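Side-chain contacts in Melibiose/raffinose/stachyose-binding protein MelE (Bacillus subtilis subsp. subtilis str. 168, PDB 4R6H), which binds melibiose, raffinose and stachyose and serves as the solute-binding component of the MelEDC-MsmX ABC transporter that imports these sugars: residues D361-Y364 / Y365-V368; H69-G72 / N73-N77. One frame throughout, in Å; residues are numbered along the deposited sequence. Where two conformers were deposited one is given.

Interaction 1. Residues D361-Y364 / Y365-V368; sequences DYEY and YQDV
The ring of Y364 turns one edge onto a face of Y365, its neighbour in sequence. This is a T-shaped pair: the centroids lie 4.9 Å apart and the planes meet at 72°. The touching atom is CD1 of Y364, which stands over the centre of the Y365 ring and comes within 3.5 Å of its CZ. Different first torsions bring the adjacent rings together, for CG of Y364 lies anti to its backbone N (chi1 -171°), whereas that of Y365 lies beside its own N (chi1 -67°). The backbone under the pair is a helix end. Y365 N still makes the i to i-4 bond to D361 O at 3.0 Å, yet Y365 is the first residue to leave helical angles. Q366 N then bonds to E363 O at 3.2 Å, reaching it from above the carbonyl plane, and a type I turn follows from Y365 to V368. A water lies 2.8 Å from Y362 O and is more weakly placed for Y365 O. Cutting Y365 back to an alanine is likely to leave the edge of Y364 without the face it packs on and to open a gap beside P159, I290 and P291. The contact closes helix 359-364 just ahead of strand 370-372, against strand 287-291: Y365 touches I290 and P291 there, while the carboxylate of D361 accepts a bond from I289 N and forms a salt bridge with R149 of helix 149-155. Y362 packs on I289 and bonds through OH to K142 O of strand 141-148.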
loop_
_atom_site.group_PDB
_atom_site.type_symbol
_atom_site.label_atom_id
_atom_site.label_comp_id
_atom_site.label_asym_id
_atom_site.label_seq_id
_atom_site.Cartn_x
_atom_site.Cartn_y
_atom_site.Cartn_z
ATOM N N ASP A 361 13.063 11.590 2.490
ATOM C CA ASP A 361 11.827 12.085 1.862
ATOM C C ASP A 361 10.653 12.026 2.798
ATOM O O ASP A 361 9.815 12.920 2.810
ATOM C CB ASP A 361 11.501 11.260 0.617
ATOM C CG ASP A 361 12.432 11.572 -0.553
ATOM O OD1 ASP A 361 12.887 12.748 -0.699
ATOM O OD2 ASP A 361 12.693 10.680 -1.355
ATOM N N TYR A 362 10.541 10.980 3.612
ATOM C CA TYR A 362 9.447 10.978 4.589
ATOM C C TYR A 362 9.575 12.127 5.638
ATOM O O TYR A 362 8.560 12.642 6.075
ATOM C CB TYR A 362 9.249 9.617 5.248
ATOM C CG TYR A 362 8.687 8.555 4.300
ATOM C CD1 TYR A 362 7.552 8.816 3.525
ATOM C CD2 TYR A 362 9.200 7.275 4.276
ATOM C CE1 TYR A 362 7.009 7.848 2.704
ATOM C CE2 TYR A 362 8.674 6.315 3.449
ATOM C CZ TYR A 362 7.569 6.574 2.691
ATOM O OH TYR A 362 7.013 5.603 1.892
ATOM N N GLU A 363 10.801 12.497 5.999
ATOM C CA GLU A 363 10.995 13.635 6.886
ATOM C C GLU A 363 10.636 14.954 6.159
ATOM O O GLU A 363 10.012 15.845 6.735
ATOM C CB GLU A 363 12.436 13.655 7.364
ATOM C CG GLU A 363 12.682 14.622 8.501
ATOM C CD GLU A 363 13.534 14.022 9.605
ATOM O OE1 GLU A 363 13.493 12.783 9.834
ATOM O OE2 GLU A 363 14.250 14.803 10.255
ATOM N N TYR A 364 11.040 15.070 4.911
ATOM C CA TYR A 364 10.706 16.262 4.132
ATOM C C TYR A 364 9.205 16.438 4.061
ATOM O O TYR A 364 8.698 17.574 4.149
ATOM C CB TYR A 364 11.292 16.182 2.728
ATOM C CG TYR A 364 11.210 17.445 1.884
ATOM C CD1 TYR A 364 10.136 17.667 1.039
ATOM C CD2 TYR A 364 12.216 18.336 1.882
ATOM C CE1 TYR A 364 10.071 18.810 0.255
ATOM C CE2 TYR A 364 12.180 19.475 1.092
ATOM C CZ TYR A 364 11.129 19.683 0.259
ATOM O OH TYR A 364 11.132 20.851 -0.495
ATOM N N TYR A 365 8.472 15.322 3.958
ATOM C CA TYR A 365 7.027 15.332 3.861
ATOM C C TYR A 365 6.307 14.897 5.132
ATOM O O TYR A 365 5.211 14.326 5.105
ATOM C CB TYR A 365 6.595 14.471 2.662
ATOM C CG TYR A 365 7.003 15.073 1.347
ATOM C CD1 TYR A 365 6.406 16.211 0.872
ATOM C CD2 TYR A 365 8.004 14.495 0.570
ATOM C CE1 TYR A 365 6.809 16.776 -0.321
ATOM C CE2 TYR A 365 8.386 15.033 -0.642
ATOM C CZ TYR A 365 7.798 16.187 -1.085
ATOM O OH TYR A 365 8.213 16.726 -2.286
ATOM N N GLN A 366 6.933 15.202 6.274
ATOM C CA GLN A 366 6.445 14.753 7.582
ATOM C C GLN A 366 5.020 15.229 7.871
ATOM O O GLN A 366 4.258 14.534 8.555
ATOM C CB GLN A 366 7.411 15.259 8.678
ATOM C CG GLN A 366 7.125 14.787 10.097
ATOM C CD GLN A 366 7.635 13.384 10.384
ATOM O OE1 GLN A 366 6.898 12.539 10.888
ATOM N NE2 GLN A 366 8.907 13.139 10.085
ATOM N N ASP A 367 4.647 16.372 7.335
ATOM C CA ASP A 367 3.312 16.878 7.691
ATOM C C ASP A 367 2.233 16.468 6.691
ATOM O O ASP A 367 1.054 16.832 6.854
ATOM C CB ASP A 367 3.315 18.387 7.938
ATOM C CG ASP A 367 4.192 18.779 9.111
ATOM O OD1 ASP A 367 4.375 17.985 10.058
ATOM O OD2 ASP A 367 4.701 19.920 9.091
ATOM N N VAL A 368 2.600 15.638 5.716
ATOM C CA VAL A 368 1.609 15.160 4.750
ATOM C C VAL A 368 0.797 14.043 5.426
ATOM O O VAL A 368 1.354 13.190 6.110
ATOM C CB VAL A 368 2.289 14.672 3.433
ATOM C CG1 VAL A 368 1.314 14.046 2.419
ATOM C CG2 VAL A 368 3.043 15.827 2.775
HETATM O O HOH W 1 6.093 11.317 5.627
#

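Interaction 2. Residues H69-G72 / N73-N77; sequences HFPG and NDYEN
A first torsion of -168° carries CG of Y75 away from its own N, and the phenol swings back across P71, four residues earlier, at a slant. Its CD2 comes 3.7 Å from CG of the proline and is nearly as close to CD. CB of P71 approaches the backbone of Y75 as well, 3.8 Å from its CA, and the contact therefore runs from main chain to ring. Two overlapping beta turns make the bend. P71-G72-N73-D74 is type II', with G72 at its second position and D74 N bonded to P71 O at 3.2 Å; a CB on G72 would fall 2.6 Å from N73 N, and its phi of 56° is one that residues with a side chain seldom adopt. G72-N73-D74-Y75 is type I, closed by Y75 N to G72 O at 3.1 Å, and leads into helix 75-84. Both donors stand above the carbonyl planes, and the second bond is the straighter, with an N-H...O angle of 160°. The turns thus connect strand 64-69, of the parallel pair with 33-38, to that helix within a bacterial extracellular solute-binding protein fold. D74 sets its CB 3.6 Å from P71 O, on the exposed flank of the turn. Y75 is buried instead: its ring meets that of H95 at a steep angle and touches Y102 of helix 98-102, while its OH is hydrogen-bonded to D93 O.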
loop_
_atom_site.group_PDB
_atom_site.type_symbol
_atom_site.label_atom_id
_atom_site.label_comp_id
_atom_site.label_asym_id
_atom_site.label_seq_id
_atom_site.Cartn_x
_atom_site.Cartn_y
_atom_site.Cartn_z
ATOM N N HIS A 69 3.590 -18.737 9.709
ATOM C CA HIS A 69 3.073 -19.112 8.403
ATOM C C HIS A 69 3.044 -17.921 7.481
ATOM O O HIS A 69 2.513 -16.857 7.847
ATOM C CB HIS A 69 1.638 -19.588 8.541
ATOM C CG HIS A 69 1.486 -20.833 9.345
ATOM N ND1 HIS A 69 1.051 -22.020 8.793
ATOM C CD2 HIS A 69 1.699 -21.085 10.660
ATOM C CE1 HIS A 69 1.006 -22.949 9.733
ATOM N NE2 HIS A 69 1.396 -22.410 10.874
ATOM N N PHE A 70 3.521 -18.130 6.256
ATOM C CA PHE A 70 3.459 -17.156 5.170
ATOM C C PHE A 70 2.711 -17.781 3.984
ATOM O O PHE A 70 3.340 -18.198 3.019
ATOM C CB PHE A 70 4.856 -16.727 4.753
ATOM C CG PHE A 70 5.683 -16.154 5.878
ATOM C CD1 PHE A 70 5.502 -14.851 6.299
ATOM C CD2 PHE A 70 6.667 -16.916 6.508
ATOM C CE1 PHE A 70 6.276 -14.314 7.311
ATOM C CE2 PHE A 70 7.430 -16.376 7.551
ATOM C CZ PHE A 70 7.213 -15.077 7.960
ATOM N N PRO A 71 1.378 -17.810 4.050
ATOM C CA PRO A 71 0.549 -18.500 3.031
ATOM C C PRO A 71 0.595 -17.901 1.625
ATOM O O PRO A 71 0.053 -18.503 0.699
ATOM C CB PRO A 71 -0.879 -18.357 3.575
ATOM C CG PRO A 71 -0.750 -18.042 4.996
ATOM C CD PRO A 71 0.549 -17.318 5.169
ATOM N N GLY A 72 1.167 -16.716 1.456
ATOM C CA GLY A 72 1.206 -16.063 0.140
ATOM C C GLY A 72 -0.166 -15.878 -0.483
ATOM O O GLY A 72 -1.072 -15.310 0.133
ATOM N N ASN A 73 -0.333 -16.334 -1.723
ATOM C CA ASN A 73 -1.593 -16.116 -2.443
ATOM C C ASN A 73 -2.785 -16.832 -1.832
ATOM O O ASN A 73 -3.918 -16.485 -2.134
ATOM C CB ASN A 73 -1.450 -16.536 -3.925
ATOM C CG ASN A 73 -0.555 -15.603 -4.723
ATOM O OD1 ASN A 73 -0.457 -14.402 -4.440
ATOM N ND2 ASN A 73 0.094 -16.152 -5.741
ATOM N N ASP A 74 -2.531 -17.824 -0.983
ATOM C CA ASP A 74 -3.596 -18.579 -0.308
ATOM C C ASP A 74 -4.083 -17.887 0.977
ATOM O O ASP A 74 -5.026 -18.361 1.591
ATOM C CB ASP A 74 -3.145 -20.001 0.054
ATOM C CG ASP A 74 -2.903 -20.866 -1.168
ATOM O OD1 ASP A 74 -3.662 -20.714 -2.147
ATOM O OD2 ASP A 74 -1.959 -21.688 -1.148
ATOM N N TYR A 75 -3.473 -16.749 1.353
ATOM C CA TYR A 75 -3.791 -16.113 2.642
ATOM C C TYR A 75 -5.276 -15.839 2.829
ATOM O O TYR A 75 -5.879 -16.217 3.843
ATOM C CB TYR A 75 -2.990 -14.811 2.783
ATOM C CG TYR A 75 -3.032 -14.232 4.176
ATOM C CD1 TYR A 75 -4.070 -13.419 4.583
ATOM C CD2 TYR A 75 -2.041 -14.527 5.077
ATOM C CE1 TYR A 75 -4.140 -12.946 5.872
ATOM C CE2 TYR A 75 -2.071 -14.028 6.364
ATOM C CZ TYR A 75 -3.102 -13.224 6.759
ATOM O OH TYR A 75 -3.150 -12.716 8.053
ATOM N N GLU A 76 -5.882 -15.151 1.862
ATOM C CA GLU A 76 -7.265 -14.732 1.971
ATOM C C GLU A 76 -8.211 -15.932 2.093
ATOM O O GLU A 76 -9.107 -15.927 2.936
ATOM C CB GLU A 76 -7.678 -13.851 0.788
ATOM C CG GLU A 76 -9.077 -13.281 0.907
ATOM C CD GLU A 76 -9.451 -12.411 -0.284
ATOM O OE1 GLU A 76 -8.544 -11.799 -0.882
ATOM O OE2 GLU A 76 -10.648 -12.342 -0.621
ATOM N N ASN A 77 -8.016 -16.925 1.238
ATOM C CA ASN A 77 -8.840 -18.127 1.285
ATOM C C ASN A 77 -8.721 -18.882 2.614
ATOM O O ASN A 77 -9.705 -19.299 3.216
ATOM C CB ASN A 77 -8.463 -19.049 0.116
ATOM C CG ASN A 77 -8.967 -18.538 -1.242
ATOM O OD1 ASN A 77 -10.030 -17.943 -1.335
ATOM N ND2 ASN A 77 -8.185 -18.789 -2.306
#

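From the N terminus, interaction 2 comes first and closes its short turn long before interaction 1 opens, so the two are in series and neither nest nor cross. Residues 69-77 join strand 64-69, of the parallel pair with 33-38, to helix 75-84; residues 361-368 carry the chain from helix 359-364 toward strand 370-372 of the mixed sheet. Their centres are 33 Å apart, their nearest atoms about 21 Å, and they lie on opposite sides of the chain's centre. With no touch between them, each joins elements next to a different sheet: interaction 2 leads from strand to helix, interaction 1 from helix toward strand.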